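Adenosine monophosphate-protein transferase (Pyrococcus horikoshii, PDB 2D16) is of unestablished function but belongs to the adenosine-specific kinase family and probably acts on adenosine or an adenosine phosphate. Local coordinates at residues 14-19 with 90-95; 42-47 with 86-91; 47-52 with 81-86; 115-120 with 131-136. One frame throughout, in Å; residues are numbered along the deposited sequence.

Contact 1: residues 14-19 with 90-95; sequences GVEVII and AYPINV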
loop_
_atom_site.group_PDB
_atom_site.type_symbol
_atom_site.label_atom_id
_atom_site.label_comp_id
_atom_site.label_asym_id
_atom_site.label_seq_id
_atom_site.Cartn_x
_atom_site.Cartn_y
_atom_site.Cartn_z
ATOM N N GLY A 14 -20.112 16.285 -40.636
ATOM C CA GLY A 14 -19.594 15.624 -39.451
ATOM C C GLY A 14 -20.314 14.349 -39.049
ATOM O O GLY A 14 -19.788 13.560 -38.263
ATOM N N VAL A 15 -21.517 14.137 -39.572
ATOM C CA VAL A 15 -22.275 12.936 -39.239
ATOM C C VAL A 15 -21.828 11.763 -40.101
ATOM O O VAL A 15 -21.662 11.897 -41.314
ATOM C CB VAL A 15 -23.792 13.179 -39.411
ATOM C CG1 VAL A 15 -24.560 11.860 -39.363
ATOM C CG2 VAL A 15 -24.280 14.102 -38.307
ATOM N N GLU A 16 -21.625 10.614 -39.460
ATOM C CA GLU A 16 -21.180 9.404 -40.149
ATOM C C GLU A 16 -22.383 8.575 -40.584
ATOM O O GLU A 16 -23.361 8.464 -39.844
ATOM C CB GLU A 16 -20.321 8.548 -39.212
ATOM C CG GLU A 16 -19.145 9.254 -38.546
ATOM C CD GLU A 16 -17.908 9.320 -39.423
ATOM O OE1 GLU A 16 -17.829 8.564 -40.414
ATOM O OE2 GLU A 16 -17.004 10.118 -39.109
ATOM N N VAL A 17 -22.313 7.998 -41.778
ATOM C CA VAL A 17 -23.399 7.161 -42.268
ATOM C C VAL A 17 -22.893 5.741 -42.504
ATOM O O VAL A 17 -21.760 5.538 -42.945
ATOM C CB VAL A 17 -24.008 7.702 -43.593
ATOM C CG1 VAL A 17 -22.966 7.697 -44.703
ATOM C CG2 VAL A 17 -25.215 6.855 -43.996
ATOM N N ILE A 18 -23.733 4.765 -42.175
ATOM C CA ILE A 18 -23.410 3.360 -42.376
ATOM C C ILE A 18 -24.651 2.729 -43.002
ATOM O O ILE A 18 -25.754 2.865 -42.474
ATOM C CB ILE A 18 -23.100 2.635 -41.045
ATOM C CG1 ILE A 18 -21.961 3.342 -40.308
ATOM C CG2 ILE A 18 -22.711 1.186 -41.330
ATOM C CD1 ILE A 18 -21.664 2.764 -38.935
ATOM N N ILE A 19 -24.477 2.059 -44.136
ATOM C CA ILE A 19 -25.596 1.420 -44.817
ATOM C C ILE A 19 -25.318 -0.079 -44.843
ATOM O O ILE A 19 -24.207 -0.494 -45.161
ATOM C CB ILE A 19 -25.737 1.906 -46.279
ATOM C CG1 ILE A 19 -25.708 3.437 -46.345
ATOM C CG2 ILE A 19 -27.027 1.366 -46.881
ATOM C CD1 ILE A 19 -26.854 4.113 -45.632
ATOM N N ALA A 90 -18.941 9.236 -32.384
ATOM C CA ALA A 90 -18.387 7.903 -32.598
ATOM C C ALA A 90 -17.995 7.829 -34.066
ATOM O O ALA A 90 -18.565 8.533 -34.897
ATOM C CB ALA A 90 -19.425 6.829 -32.273
ATOM N N TYR A 91 -17.020 6.980 -34.376
ATOM C CA TYR A 91 -16.536 6.815 -35.741
ATOM C C TYR A 91 -16.772 5.381 -36.199
ATOM O O TYR A 91 -16.897 4.478 -35.376
ATOM C CB TYR A 91 -15.040 7.115 -35.805
ATOM C CG TYR A 91 -14.665 8.512 -35.365
ATOM C CD1 TYR A 91 -15.079 9.628 -36.094
ATOM C CD2 TYR A 91 -13.879 8.719 -34.230
ATOM C CE1 TYR A 91 -14.718 10.918 -35.706
ATOM C CE2 TYR A 91 -13.511 10.008 -33.834
ATOM C CZ TYR A 91 -13.935 11.100 -34.579
ATOM O OH TYR A 91 -13.564 12.375 -34.209
ATOM N N PRO A 92 -16.825 5.156 -37.524
ATOM C CA PRO A 92 -17.046 3.801 -38.041
ATOM C C PRO A 92 -16.066 2.781 -37.464
ATOM O O PRO A 92 -16.446 1.652 -37.160
ATOM C CB PRO A 92 -16.889 3.979 -39.549
ATOM C CG PRO A 92 -17.431 5.377 -39.769
ATOM C CD PRO A 92 -16.796 6.142 -38.621
ATOM N N ILE A 93 -14.807 3.180 -37.296
ATOM C CA ILE A 93 -13.805 2.264 -36.769
ATOM C C ILE A 93 -14.126 1.791 -35.346
ATOM O O ILE A 93 -13.636 0.755 -34.908
ATOM C CB ILE A 93 -12.382 2.896 -36.811
ATOM C CG1 ILE A 93 -11.328 1.797 -36.646
ATOM C CG2 ILE A 93 -12.242 3.958 -35.727
ATOM C CD1 ILE A 93 -9.898 2.261 -36.880
ATOM N N ASN A 94 -14.972 2.540 -34.637
ATOM C CA ASN A 94 -15.353 2.171 -33.277
ATOM C C ASN A 94 -16.604 1.294 -33.253
ATOM O O ASN A 94 -16.890 0.662 -32.235
ATOM C CB ASN A 94 -15.670 3.412 -32.425
ATOM C CG ASN A 94 -14.580 4.467 -32.469
ATOM O OD1 ASN A 94 -14.835 5.646 -32.731
ATOM N ND2 ASN A 94 -13.346 4.038 -32.232
ATOM N N VAL A 95 -17.346 1.252 -34.357
ATOM C CA VAL A 95 -18.602 0.495 -34.373
ATOM C C VAL A 95 -18.832 -0.572 -35.440
ATOM O O VAL A 95 -19.772 -1.359 -35.322
ATOM C CB VAL A 95 -19.814 1.455 -34.456
ATOM C CG1 VAL A 95 -19.673 2.572 -33.423
ATOM C CG2 VAL A 95 -19.934 2.025 -35.854
#

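Contact 2: residues 42-47 with 86-91; sequences GIKFGI and LMKNAY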
loop_
_atom_site.group_PDB
_atom_site.type_symbol
_atom_site.label_atom_id
_atom_site.label_comp_id
_atom_site.label_asym_id
_atom_site.label_seq_id
_atom_site.Cartn_x
_atom_site.Cartn_y
_atom_site.Cartn_z
ATOM N N GLY A 42 -21.718 7.642 -25.014
ATOM C CA GLY A 42 -22.107 8.944 -25.532
ATOM C C GLY A 42 -22.493 8.987 -26.998
ATOM O O GLY A 42 -22.855 10.042 -27.516
ATOM N N ILE A 43 -22.411 7.850 -27.680
ATOM C CA ILE A 43 -22.769 7.799 -29.090
ATOM C C ILE A 43 -24.214 8.275 -29.270
ATOM O O ILE A 43 -25.096 7.919 -28.490
ATOM C CB ILE A 43 -22.609 6.348 -29.646
ATOM C CG1 ILE A 43 -22.849 6.322 -31.157
ATOM C CG2 ILE A 43 -23.567 5.407 -28.930
ATOM C CD1 ILE A 43 -22.507 4.982 -31.805
ATOM N N LYS A 44 -24.437 9.111 -30.279
ATOM C CA LYS A 44 -25.770 9.627 -30.586
ATOM C C LYS A 44 -26.078 9.167 -32.000
ATOM O O LYS A 44 -25.259 9.337 -32.903
ATOM C CB LYS A 44 -25.789 11.155 -30.499
ATOM C CG LYS A 44 -25.575 11.691 -29.087
ATOM C CD LYS A 44 -26.643 11.169 -28.130
ATOM C CE LYS A 44 -26.406 11.663 -26.711
ATOM N NZ LYS A 44 -27.430 11.150 -25.757
ATOM N N PHE A 45 -27.255 8.590 -32.208
ATOM C CA PHE A 45 -27.557 8.072 -33.527
ATOM C C PHE A 45 -29.021 7.828 -33.828
ATOM O O PHE A 45 -29.891 7.873 -32.953
ATOM C CB PHE A 45 -26.821 6.743 -33.702
ATOM C CG PHE A 45 -27.369 5.640 -32.832
ATOM C CD1 PHE A 45 -28.356 4.780 -33.312
ATOM C CD2 PHE A 45 -26.943 5.500 -31.514
ATOM C CE1 PHE A 45 -28.912 3.800 -32.493
ATOM C CE2 PHE A 45 -27.495 4.519 -30.682
ATOM C CZ PHE A 45 -28.481 3.669 -31.173
ATOM N N GLY A 46 -29.257 7.543 -35.102
ATOM C CA GLY A 46 -30.574 7.211 -35.589
ATOM C C GLY A 46 -30.362 5.995 -36.474
ATOM O O GLY A 46 -29.357 5.916 -37.184
ATOM N N ILE A 47 -31.267 5.026 -36.402
ATOM C CA ILE A 47 -31.168 3.845 -37.250
ATOM C C ILE A 47 -32.557 3.533 -37.797
ATOM O O ILE A 47 -33.555 3.599 -37.073
ATOM C CB ILE A 47 -30.607 2.606 -36.488
ATOM C CG1 ILE A 47 -30.532 1.405 -37.442
ATOM C CG2 ILE A 47 -31.477 2.267 -35.281
ATOM C CD1 ILE A 47 -29.923 0.154 -36.820
ATOM N N LEU A 86 -27.125 6.758 -38.893
ATOM C CA LEU A 86 -26.523 8.086 -38.942
ATOM C C LEU A 86 -26.111 8.338 -37.501
ATOM O O LEU A 86 -26.941 8.279 -36.597
ATOM C CB LEU A 86 -27.531 9.143 -39.415
ATOM C CG LEU A 86 -27.923 9.084 -40.896
ATOM C CD1 LEU A 86 -28.965 10.148 -41.195
ATOM C CD2 LEU A 86 -26.687 9.293 -41.763
ATOM N N MET A 87 -24.829 8.600 -37.281
ATOM C CA MET A 87 -24.340 8.796 -35.925
ATOM C C MET A 87 -23.301 9.899 -35.779
ATOM O O MET A 87 -22.717 10.372 -36.756
ATOM C CB MET A 87 -23.719 7.493 -35.417
ATOM C CG MET A 87 -22.438 7.125 -36.174
ATOM S SD MET A 87 -21.661 5.584 -35.632
ATOM C CE MET A 87 -20.005 5.789 -36.291
ATOM N N LYS A 88 -23.086 10.290 -34.528
ATOM C CA LYS A 88 -22.091 11.287 -34.169
ATOM C C LYS A 88 -21.535 10.875 -32.806
ATOM O O LYS A 88 -22.115 10.023 -32.127
ATOM C CB LYS A 88 -22.711 12.689 -34.113
ATOM C CG LYS A 88 -23.848 12.855 -33.125
ATOM C CD LYS A 88 -24.378 14.288 -33.175
ATOM C CE LYS A 88 -25.487 14.517 -32.157
ATOM N NZ LYS A 88 -25.970 15.931 -32.185
ATOM N N ASN A 89 -20.408 11.467 -32.418
ATOM C CA ASN A 89 -19.751 11.152 -31.152
ATOM C C ASN A 89 -19.186 9.731 -31.177
ATOM O O ASN A 89 -18.974 9.107 -30.135
ATOM C CB ASN A 89 -20.720 11.312 -29.974
ATOM C CG ASN A 89 -21.262 12.724 -29.852
ATOM O OD1 ASN A 89 -20.621 13.683 -30.279
ATOM N ND2 ASN A 89 -22.439 12.857 -29.256
ATOM N N ALA A 90 -18.941 9.236 -32.384
ATOM C CA ALA A 90 -18.387 7.903 -32.598
ATOM C C ALA A 90 -17.995 7.829 -34.066
ATOM O O ALA A 90 -18.565 8.533 -34.897
ATOM C CB ALA A 90 -19.425 6.829 -32.273
ATOM N N TYR A 91 -17.020 6.980 -34.376
ATOM C CA TYR A 91 -16.536 6.815 -35.741
ATOM C C TYR A 91 -16.772 5.381 -36.199
ATOM O O TYR A 91 -16.897 4.478 -35.376
ATOM C CB TYR A 91 -15.040 7.115 -35.805
ATOM C CG TYR A 91 -14.665 8.512 -35.365
ATOM C CD1 TYR A 91 -15.079 9.628 -36.094
ATOM C CD2 TYR A 91 -13.879 8.719 -34.230
ATOM C CE1 TYR A 91 -14.718 10.918 -35.706
ATOM C CE2 TYR A 91 -13.511 10.008 -33.834
ATOM C CZ TYR A 91 -13.935 11.100 -34.579
ATOM O OH TYR A 91 -13.564 12.375 -34.209
#

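Contact 3: residues 47-52 with 81-86; sequences IAMNEA and HVFVIL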
loop_
_atom_site.group_PDB
_atom_site.type_symbol
_atom_site.label_atom_id
_atom_site.label_comp_id
_atom_site.label_asym_id
_atom_site.label_seq_id
_atom_site.Cartn_x
_atom_site.Cartn_y
_atom_site.Cartn_z
ATOM N N ILE A 47 -31.267 5.026 -36.402
ATOM C CA ILE A 47 -31.168 3.845 -37.250
ATOM C C ILE A 47 -32.557 3.533 -37.797
ATOM O O ILE A 47 -33.555 3.599 -37.073
ATOM C CB ILE A 47 -30.607 2.606 -36.488
ATOM C CG1 ILE A 47 -30.532 1.405 -37.442
ATOM C CG2 ILE A 47 -31.477 2.267 -35.281
ATOM C CD1 ILE A 47 -29.923 0.154 -36.820
ATOM N N ALA A 48 -32.616 3.237 -39.089
ATOM C CA ALA A 48 -33.871 2.905 -39.747
ATOM C C ALA A 48 -33.641 1.646 -40.572
ATOM O O ALA A 48 -32.552 1.433 -41.103
ATOM C CB ALA A 48 -34.318 4.052 -40.639
ATOM N N MET A 49 -34.665 0.810 -40.671
ATOM C CA MET A 49 -34.548 -0.432 -41.416
ATOM C C MET A 49 -35.868 -0.731 -42.102
ATOM O O MET A 49 -36.938 -0.584 -41.503
ATOM C CB MET A 49 -34.166 -1.563 -40.465
ATOM C CG MET A 49 -33.781 -2.857 -41.152
ATOM S SD MET A 49 -32.983 -3.965 -39.978
ATOM C CE MET A 49 -32.631 -5.391 -41.050
ATOM N N ASN A 50 -35.787 -1.151 -43.359
ATOM C CA ASN A 50 -36.980 -1.434 -44.147
ATOM C C ASN A 50 -37.535 -2.840 -44.006
ATOM O O ASN A 50 -36.805 -3.826 -44.093
ATOM C CB ASN A 50 -36.710 -1.144 -45.626
ATOM C CG ASN A 50 -36.276 0.285 -45.863
ATOM O OD1 ASN A 50 -36.745 1.201 -45.191
ATOM N ND2 ASN A 50 -35.378 0.485 -46.826
ATOM N N GLU A 51 -38.843 -2.914 -43.786
ATOM C CA GLU A 51 -39.541 -4.186 -43.655
ATOM C C GLU A 51 -40.390 -4.346 -44.917
ATOM O O GLU A 51 -41.288 -3.544 -45.179
ATOM C CB GLU A 51 -40.425 -4.176 -42.406
ATOM C CG GLU A 51 -41.082 -5.511 -42.118
ATOM C CD GLU A 51 -42.022 -5.452 -40.934
ATOM O OE1 GLU A 51 -42.340 -4.334 -40.478
ATOM O OE2 GLU A 51 -42.453 -6.527 -40.467
ATOM N N ALA A 52 -40.095 -5.383 -45.694
ATOM C CA ALA A 52 -40.780 -5.640 -46.960
ATOM C C ALA A 52 -42.281 -5.911 -46.917
ATOM O O ALA A 52 -43.057 -5.201 -47.559
ATOM C CB ALA A 52 -40.082 -6.785 -47.691
ATOM N N HIS A 81 -35.076 -4.908 -46.145
ATOM C CA HIS A 81 -34.042 -5.372 -45.202
ATOM C C HIS A 81 -32.761 -4.502 -45.195
ATOM O O HIS A 81 -31.755 -4.836 -44.582
ATOM C CB HIS A 81 -33.685 -6.814 -45.562
ATOM C CG HIS A 81 -34.621 -7.758 -44.853
ATOM N ND1 HIS A 81 -34.827 -9.040 -45.248
ATOM C CD2 HIS A 81 -35.383 -7.521 -43.704
ATOM C CE1 HIS A 81 -35.689 -9.561 -44.355
ATOM N NE2 HIS A 81 -36.039 -8.675 -43.419
ATOM N N VAL A 82 -32.786 -3.354 -45.863
ATOM C CA VAL A 82 -31.639 -2.459 -45.836
ATOM C C VAL A 82 -31.770 -1.607 -44.576
ATOM O O VAL A 82 -32.879 -1.229 -44.188
ATOM C CB VAL A 82 -31.617 -1.523 -47.072
ATOM C CG1 VAL A 82 -30.633 -0.377 -46.852
ATOM C CG2 VAL A 82 -31.229 -2.311 -48.317
ATOM N N PHE A 83 -30.652 -1.331 -43.916
ATOM C CA PHE A 83 -30.702 -0.487 -42.735
ATOM C C PHE A 83 -29.744 0.679 -42.905
ATOM O O PHE A 83 -28.709 0.566 -43.572
ATOM C CB PHE A 83 -30.408 -1.287 -41.447
ATOM C CG PHE A 83 -29.028 -1.899 -41.377
ATOM C CD1 PHE A 83 -27.944 -1.164 -40.899
ATOM C CD2 PHE A 83 -28.829 -3.230 -41.732
ATOM C CE1 PHE A 83 -26.678 -1.749 -40.769
ATOM C CE2 PHE A 83 -27.568 -3.826 -41.608
ATOM C CZ PHE A 83 -26.490 -3.084 -41.123
ATOM N N VAL A 84 -30.128 1.814 -42.332
ATOM C CA VAL A 84 -29.332 3.029 -42.411
ATOM C C VAL A 84 -29.051 3.572 -41.018
ATOM O O VAL A 84 -29.963 3.722 -40.203
ATOM C CB VAL A 84 -30.065 4.139 -43.208
ATOM C CG1 VAL A 84 -29.229 5.418 -43.202
ATOM C CG2 VAL A 84 -30.334 3.678 -44.634
ATOM N N ILE A 85 -27.784 3.871 -40.756
ATOM C CA ILE A 85 -27.380 4.419 -39.473
ATOM C C ILE A 85 -26.715 5.773 -39.684
ATOM O O ILE A 85 -25.868 5.920 -40.559
ATOM C CB ILE A 85 -26.349 3.516 -38.755
ATOM C CG1 ILE A 85 -26.937 2.123 -38.523
ATOM C CG2 ILE A 85 -25.936 4.155 -37.430
ATOM C CD1 ILE A 85 -25.908 1.107 -38.065
ATOM N N LEU A 86 -27.125 6.758 -38.893
ATOM C CA LEU A 86 -26.523 8.086 -38.942
ATOM C C LEU A 86 -26.111 8.338 -37.501
ATOM O O LEU A 86 -26.941 8.279 -36.597
ATOM C CB LEU A 86 -27.531 9.143 -39.415
ATOM C CG LEU A 86 -27.923 9.084 -40.896
ATOM C CD1 LEU A 86 -28.965 10.148 -41.195
ATOM C CD2 LEU A 86 -26.687 9.293 -41.763
#

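Contact 4: residues 115-120 with 131-136; sequences PFQVIV and GVVDGK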
loop_
_atom_site.group_PDB
_atom_site.type_symbol
_atom_site.label_atom_id
_atom_site.label_comp_id
_atom_site.label_asym_id
_atom_site.label_seq_id
_atom_site.Cartn_x
_atom_site.Cartn_y
_atom_site.Cartn_z
ATOM N N PRO A 115 -19.213 12.804 -48.852
ATOM C CA PRO A 115 -20.503 13.003 -49.518
ATOM C C PRO A 115 -20.774 11.549 -49.926
ATOM O O PRO A 115 -19.879 10.881 -50.449
ATOM C CB PRO A 115 -20.138 13.895 -50.695
ATOM C CG PRO A 115 -19.032 14.745 -50.115
ATOM C CD PRO A 115 -18.191 13.720 -49.391
ATOM N N PHE A 116 -21.983 11.062 -49.687
ATOM C CA PHE A 116 -22.284 9.649 -49.919
ATOM C C PHE A 116 -23.520 9.403 -50.776
ATOM O O PHE A 116 -24.527 10.095 -50.627
ATOM C CB PHE A 116 -22.483 9.009 -48.540
ATOM C CG PHE A 116 -22.218 7.530 -48.482
ATOM C CD1 PHE A 116 -20.956 7.055 -48.136
ATOM C CD2 PHE A 116 -23.241 6.617 -48.699
ATOM C CE1 PHE A 116 -20.717 5.687 -48.000
ATOM C CE2 PHE A 116 -23.017 5.242 -48.568
ATOM C CZ PHE A 116 -21.752 4.780 -48.215
ATOM N N GLN A 117 -23.445 8.409 -51.661
ATOM C CA GLN A 117 -24.579 8.062 -52.514
ATOM C C GLN A 117 -24.846 6.564 -52.478
ATOM O O GLN A 117 -23.928 5.761 -52.317
ATOM C CB GLN A 117 -24.328 8.446 -53.974
ATOM C CG GLN A 117 -24.020 9.902 -54.223
ATOM C CD GLN A 117 -23.794 10.174 -55.698
ATOM O OE1 GLN A 117 -23.123 9.398 -56.380
ATOM N NE2 GLN A 117 -24.349 11.275 -56.196
ATOM N N VAL A 118 -26.112 6.197 -52.630
ATOM C CA VAL A 118 -26.505 4.794 -52.662
ATOM C C VAL A 118 -27.099 4.565 -54.049
ATOM O O VAL A 118 -28.028 5.269 -54.459
ATOM C CB VAL A 118 -27.565 4.466 -51.561
ATOM C CG1 VAL A 118 -28.045 3.011 -51.701
ATOM C CG2 VAL A 118 -26.954 4.673 -50.174
ATOM N N ILE A 119 -26.547 3.608 -54.789
ATOM C CA ILE A 119 -27.054 3.311 -56.120
ATOM C C ILE A 119 -28.083 2.200 -55.971
ATOM O O ILE A 119 -27.779 1.121 -55.462
ATOM C CB ILE A 119 -25.928 2.861 -57.069
ATOM C CG1 ILE A 119 -24.834 3.935 -57.113
ATOM C CG2 ILE A 119 -26.494 2.628 -58.469
ATOM C CD1 ILE A 119 -23.687 3.618 -58.056
ATOM N N VAL A 120 -29.302 2.482 -56.414
ATOM C CA VAL A 120 -30.402 1.539 -56.294
ATOM C C VAL A 120 -30.983 1.104 -57.630
ATOM O O VAL A 120 -31.164 1.916 -58.536
ATOM C CB VAL A 120 -31.537 2.158 -55.439
ATOM C CG1 VAL A 120 -32.736 1.212 -55.381
ATOM C CG2 VAL A 120 -31.023 2.462 -54.038
ATOM N N GLY A 131 -24.776 -0.705 -54.973
ATOM C CA GLY A 131 -23.472 -0.134 -54.693
ATOM C C GLY A 131 -23.549 1.200 -53.994
ATOM O O GLY A 131 -24.624 1.789 -53.885
ATOM N N VAL A 132 -22.407 1.672 -53.510
ATOM C CA VAL A 132 -22.358 2.959 -52.838
ATOM C C VAL A 132 -21.187 3.780 -53.349
ATOM O O VAL A 132 -20.113 3.246 -53.622
ATOM C CB VAL A 132 -22.226 2.799 -51.303
ATOM C CG1 VAL A 132 -23.463 2.095 -50.749
ATOM C CG2 VAL A 132 -20.959 2.019 -50.951
ATOM N N VAL A 133 -21.411 5.078 -53.522
ATOM C CA VAL A 133 -20.342 5.965 -53.961
ATOM C C VAL A 133 -19.901 6.656 -52.683
ATOM O O VAL A 133 -20.604 7.516 -52.154
ATOM C CB VAL A 133 -20.831 7.028 -54.975
ATOM C CG1 VAL A 133 -19.669 7.947 -55.356
ATOM C CG2 VAL A 133 -21.384 6.348 -56.220
ATOM N N ASP A 134 -18.744 6.254 -52.173
ATOM C CA ASP A 134 -18.227 6.821 -50.938
ATOM C C ASP A 134 -17.246 7.944 -51.258
ATOM O O ASP A 134 -16.038 7.720 -51.339
ATOM C CB ASP A 134 -17.534 5.728 -50.117
ATOM C CG ASP A 134 -17.285 6.144 -48.682
ATOM O OD1 ASP A 134 -17.168 7.363 -48.425
ATOM O OD2 ASP A 134 -17.192 5.247 -47.811
ATOM N N GLY A 135 -17.781 9.149 -51.443
ATOM C CA GLY A 135 -16.952 10.299 -51.762
ATOM C C GLY A 135 -16.451 10.283 -53.197
ATOM O O GLY A 135 -16.830 9.416 -53.988
ATOM N N LYS A 136 -15.607 11.249 -53.544
ATOM C CA LYS A 136 -15.059 11.312 -54.893
ATOM C C LYS A 136 -14.067 10.171 -55.104
ATOM O O LYS A 136 -13.572 9.581 -54.144
ATOM C CB LYS A 136 -14.370 12.658 -55.134
ATOM C CG LYS A 136 -15.325 13.843 -55.104
ATOM C CD LYS A 136 -14.679 15.102 -55.671
ATOM C CE LYS A 136 -15.679 16.251 -55.724
ATOM N NZ LYS A 136 -15.130 17.454 -56.415
#

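Contact 1: residues 14-19 with 90-95
Glu-16 and Ile-18 of a sheet strand meet Tyr-91, just ahead of helix 92-100, and Pro-92 and Val-95 in its first turn, in a largely buried packing contact without a hydrogen bond across it. The long side chain of Glu-16 reaches across. CG stands anti to the carbonyl carbon and the chain then bends at chi2 (-83°), which brings the carboxylate up against the CG-CD edge of Pro-92. OE1 comes within 3.2 Å of Pro-92 CD, a carbon made slightly positive by the neighbouring nitrogen and therefore a tolerable partner for an acid. OE2 takes the edge of the Tyr-91 ring, in its plane and 3.6 Å from Tyr-91 CD1, with the carboxylate turned 85° to the ring; carboxylate oxygen thus meets ring C-H and not the electron-rich face. Helix 92-100 belongs to a split beta-alpha-beta crossover: it connects the parallel strands 82-88 and 105-112, and strand 16-22 runs between them in the sheet. Deeper in, the polar character ends, and Ile-18 CD1 touches Val-95 CG2 at 3.6 Å, two branched side chains suited to filling the space between strand and helix. Pro-92 suits a place near the start of the helix, where its lack of an N-H forfeits no intrahelical hydrogen bond. Just before it, Tyr-91 N donates to Asn-94 OD1 at 3.0 Å, while Asn-94 ND2 reaches Thr-38 O of the second subunit.

Contact 2: residues 42-47 with 86-91
Ile-43 extends its CG1 branch anti to the backbone N (chi1 -174°), which brings CD1 to two partners: Ala-90 CB at 3.6 Å and, at a slant, Met-87 SD at 4.0 Å. The methyl of Ala-90 lets the isoleucine come close to the chain where it leaves the strand, and the slender thioether lies alongside. Beside them Phe-45 and Met-87 form a non-hydrogen-bonded pair and touch near the backbone, Phe-45 CB to Met-87 CB at 3.6 Å. Each holds CG between its own N and carbonyl carbon, and beyond CB the two diverge; the phenyl ring goes to Ala-33, Leu-36 and Leu-37 of helix 25-39. On the other face Lys-44 and Lys-88 run across each other with only their aliphatic parts in contact, Lys-44 CB to Lys-88 CG at 3.7 Å. Lys-44 bends at chi2, whereas Lys-88 stays extended, and their ammonium groups part. Asn-89, with a positive phi of 68°, turns the chain out of the strand; its ND2 lies 3.4 Å from Lys-44 CG and gives a weak bond to Gly-42 O. Gly-46, lacking a side chain, pairs with Leu-86 through both backbone bonds, and Leu-86 packs against helix 64-77. This is the antiparallel pairing of two inner strands, 44-51 and 82-88, in the antiparallel sheet of an alpha+beta fold, with a helix against each face.

Contact 3: residues 47-52 with 81-86
Ile-47 with Ile-85 and Met-49 with Phe-83 form non-hydrogen-bonded pairs on one face of strands 44-51 and 82-88. The antiparallel pairing belongs to a split beta-alpha-beta unit: strand 56-61, helix 64-77 and strand 82-88 follow one another, and strand 44-51 lies between the two strands. Packing is close along this stretch. The isoleucines lie side by side and point the same way, Ile-47 CG1 to Ile-85 CG1 at 3.8 Å. Met-49, extended with CG anti to the backbone N, crosses the base of Phe-83, its CG 3.7 Å from Phe-83 CB. Branched, aromatic and thioether groups suit this buried face, where Ile-47 also meets Leu-32 of helix 25-39. The opposite face takes smaller residues: Ala-48 and Val-84 both pack on Ala-74 of helix 64-77, small side chains that suit a helix lying over this face. One of the two backbone bonds between them is short, Val-84 N to Ala-48 O at 2.7 Å. Toward His-81 the fit slackens. This partly exposed residue has a positive phi (66°) and lies beyond the regular strand, its ring near Met-49 CE without stacking on it. A polar Asn-50 can be buried here because its amide is satisfied: OD1 meets Thr-57 OG1, and ND2 bonds to Ala-74 O and Ala-79 O. At the end, Asn-50 O receives His-81 N at 2.9 Å from above the carbonyl plane and also bonds to Ser-25 OG.

Contact 4: residues 115-120 with 131-136
Gln-117 and Val-133 exchange two backbone hydrogen bonds, Gln-117 N to Val-133 O at 3.0 Å and Val-133 N to Gln-117 O at 2.9 Å, and Ile-119 N adds another to Gly-131 O at 2.8 Å. At the far end Gly-135 N reaches Pro-115 O weakly, with an N-H...O angle of 129°; glycine suits the positive phi there. These bonds join the arms of the hairpin 116-122 and 127-134. On one face, Phe-116 swings its ring across the neighbouring strand. CZ touches Val-132 CB at 3.7 Å, CE1 lies 3.5 Å from Asp-134 CG, and Val-133 O sits over one ring face toward the rim. The ring also reaches Val-17 and Ile-19 of the larger sheet. The carboxylate of Asp-134 lies beside the ring, and OD1 is bonded to Ser-112 OG and Asn-114 ND2, which probably favours that position. The other face carries Gln-117 alongside Val-133, OE1 3.5 Å from Val-133 CG2, with NE2 bonded to Asp-8 OD1 and Ile-119 CD1 flanking the same valine. The chemistry is thus two-sided: one face buries the Phe-116 ring against the larger sheet, with the bonded carboxylate of Asp-134 at its margin; on the other, partly exposed, Asp-8 satisfies the Gln-117 amide nitrogen.

Overall arrangement
Contacts 2 and 3 are successive parts of one pairing, strands 44-51 and 82-88, sharing Ile-47 and Leu-86; both are mostly buried and rest on backbone bonds backed by apolar side chains, but contact 2 ends in lysines and an asparagine at the surface. Contact 1 adds strand 16-22, the other neighbour of 82-88, and shares Ala-90 and Tyr-91 with contact 2. It joins strand to helix, so side chains carry most of it, with no hydrogen bond across, and a carboxylate takes part. Contact 4 lies in the smaller sheet nearer the surface, its centre about 20 Å from that of contact 2. It touches contact 1 by apolar packing between the two sheets, but not contacts 2 and 3.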